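Local atomic coordinates of putative glycoside hydrolase (Parabacteroides distasonis ATCC 8503, PDB entry 3GYC), a protein that probably hydrolyses glycosidic bonds, as a cellulase-like member of the TIM-barrel glycoside hydrolases. Residues Phe170-Tyr175 against Glu187-Trp191. Sequence-based numbering, arbitrary orientation.
Sequences FFAKTY and ESLRW
An aromatic cluster of Phe170, Phe171, Tyr175 and Trp191, flanked by Glu187, joins the short helix 169-172 and the residues just after it to the first turns of helix 186-200, within the loop-and-helix excursion between barrel strands 153-157 and 208-209. At its centre is a T-shaped pair: Phe171 directs its CD1 edge onto one face of the Trp191 indole, with ring planes at 87° and Phe171 CD1 3.4 Å from Trp191 CE3. With its CB already directed at helix 186-200 and CG anti to the backbone N (chi1 174°), Phe171 extends far enough to bring CZ to 3.8 Å from Ser188 CA. Phe170 adds its CD1 edge, 4.1 Å from Trp191 CZ2. On the more exposed flank, Glu187 CB lies over a face of the Tyr175 ring in a CH-pi contact, 4.0 Å from the ring centroid, while Glu187 CG approaches Tyr175 CD1 to 3.4 Å. A water links the two segments, donating to Glu187 O at 2.9 Å and lying 3.2 Å from Tyr175 OH. Replacing Trp191 by an alanine is likely to leave the Phe171 edge without the face it packs on and open a gap beside Phe170. Ser188 OG is hydrogen-bonded to both Trp183 O and Trp162 NE1, and the Trp162 ring meets those of Phe171 and Trp191. Helix 130-146 packs against Trp191 through Pro130 and Leu133, and Tyr210, just after strand 208-209, makes a weak hydrogen bond with Trp191 NE1.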
loop_
_atom_site.group_PDB
_atom_site.type_symbol
_atom_site.label_atom_id
_atom_site.label_comp_id
_atom_site.label_asym_id
_atom_site.label_seq_id
_atom_site.Cartn_x
_atom_site.Cartn_y
_atom_site.Cartn_z
ATOM N N PHE A 170 18.924 -0.890 -2.223
ATOM C CA PHE A 170 19.720 -0.160 -3.205
ATOM C C PHE A 170 19.940 1.292 -2.774
ATOM O O PHE A 170 20.814 1.956 -3.274
ATOM C CB PHE A 170 19.053 -0.194 -4.592
ATOM C CG PHE A 170 17.559 0.101 -4.581
ATOM C CD1 PHE A 170 17.089 1.398 -4.632
ATOM C CD2 PHE A 170 16.648 -0.938 -4.530
ATOM C CE1 PHE A 170 15.748 1.666 -4.624
ATOM C CE2 PHE A 170 15.310 -0.686 -4.533
ATOM C CZ PHE A 170 14.850 0.627 -4.584
ATOM N N PHE A 171 19.105 1.799 -1.880
ATOM C CA PHE A 171 19.256 3.153 -1.380
ATOM C C PHE A 171 19.968 3.086 -0.039
ATOM O O PHE A 171 20.924 3.809 0.193
ATOM C CB PHE A 171 17.888 3.821 -1.226
ATOM C CG PHE A 171 17.948 5.161 -0.595
ATOM C CD1 PHE A 171 18.250 6.275 -1.356
ATOM C CD2 PHE A 171 17.716 5.319 0.762
ATOM C CE1 PHE A 171 18.332 7.524 -0.783
ATOM C CE2 PHE A 171 17.788 6.566 1.351
ATOM C CZ PHE A 171 18.102 7.673 0.578
ATOM N N ALA A 172 19.484 2.205 0.832
ATOM C CA ALA A 172 20.025 2.042 2.183
ATOM C C ALA A 172 21.511 1.684 2.181
ATOM O O ALA A 172 22.259 2.090 3.088
ATOM C CB ALA A 172 19.205 0.994 2.939
ATOM N N LYS A 173 21.955 0.943 1.166
ATOM C CA LYS A 173 23.379 0.624 1.045
ATOM C C LYS A 173 24.182 1.921 0.868
ATOM O O LYS A 173 25.189 2.140 1.556
ATOM C CB LYS A 173 23.639 -0.336 -0.121
ATOM N N THR A 174 23.748 2.801 -0.032
ATOM C CA THR A 174 24.487 4.046 -0.261
ATOM C C THR A 174 24.326 5.047 0.874
ATOM O O THR A 174 25.290 5.721 1.242
ATOM C CB THR A 174 24.089 4.723 -1.568
ATOM O OG1 THR A 174 24.233 3.784 -2.634
ATOM C CG2 THR A 174 24.971 5.931 -1.840
ATOM N N TYR A 175 23.131 5.127 1.451
ATOM C CA TYR A 175 22.869 6.094 2.516
ATOM C C TYR A 175 22.428 5.437 3.810
ATOM O O TYR A 175 21.284 5.597 4.236
ATOM C CB TYR A 175 21.823 7.093 2.058
ATOM C CG TYR A 175 22.162 7.770 0.760
ATOM C CD1 TYR A 175 22.945 8.923 0.729
ATOM C CD2 TYR A 175 21.688 7.266 -0.444
ATOM C CE1 TYR A 175 23.243 9.561 -0.472
ATOM C CE2 TYR A 175 21.978 7.895 -1.644
ATOM C CZ TYR A 175 22.748 9.039 -1.648
ATOM O OH TYR A 175 23.013 9.634 -2.845
ATOM N N GLU A 187 19.114 13.395 1.879
ATOM C CA GLU A 187 19.524 12.423 0.854
ATOM C C GLU A 187 18.309 11.769 0.214
ATOM O O GLU A 187 18.314 11.473 -0.984
ATOM C CB GLU A 187 20.406 11.310 1.431
ATOM C CG GLU A 187 21.665 11.765 2.172
ATOM C CD GLU A 187 21.397 12.147 3.615
ATOM O OE1 GLU A 187 20.569 13.063 3.839
ATOM O OE2 GLU A 187 22.040 11.544 4.518
ATOM N N SER A 188 17.283 11.529 1.024
ATOM C CA SER A 188 16.044 10.914 0.550
ATOM C C SER A 188 15.272 11.865 -0.351
ATOM O O SER A 188 14.889 11.504 -1.477
ATOM C CB SER A 188 15.189 10.460 1.740
ATOM O OG SER A 188 13.873 10.123 1.347
ATOM N N LEU A 189 15.053 13.080 0.146
ATOM C CA LEU A 189 14.354 14.111 -0.611
ATOM C C LEU A 189 14.980 14.333 -1.982
ATOM O O LEU A 189 14.258 14.451 -2.974
ATOM C CB LEU A 189 14.336 15.444 0.153
ATOM C CG LEU A 189 13.546 15.446 1.460
ATOM C CD1 LEU A 189 13.736 16.779 2.140
ATOM C CD2 LEU A 189 12.067 15.126 1.236
ATOM N N ARG A 190 16.309 14.359 -2.034
ATOM C CA ARG A 190 17.037 14.603 -3.276
ATOM C C ARG A 190 16.861 13.470 -4.271
ATOM O O ARG A 190 16.692 13.692 -5.462
ATOM C CB ARG A 190 18.529 14.808 -3.001
ATOM C CG ARG A 190 19.301 15.331 -4.201
ATOM N N TRP A 191 16.961 12.252 -3.783
ATOM C CA TRP A 191 16.754 11.074 -4.597
ATOM C C TRP A 191 15.353 11.076 -5.194
ATOM O O TRP A 191 15.175 10.894 -6.398
ATOM C CB TRP A 191 16.916 9.830 -3.716
ATOM C CG TRP A 191 16.600 8.555 -4.394
ATOM C CD1 TRP A 191 15.379 8.129 -4.796
ATOM C CD2 TRP A 191 17.515 7.504 -4.702
ATOM N NE1 TRP A 191 15.475 6.902 -5.367
ATOM C CE2 TRP A 191 16.778 6.488 -5.326
ATOM C CE3 TRP A 191 18.891 7.331 -4.521
ATOM C CZ2 TRP A 191 17.358 5.285 -5.747
ATOM C CZ3 TRP A 191 19.480 6.141 -4.951
ATOM C CH2 TRP A 191 18.713 5.137 -5.562
HETATM O O HOH W 1 20.367 11.479 -2.964
#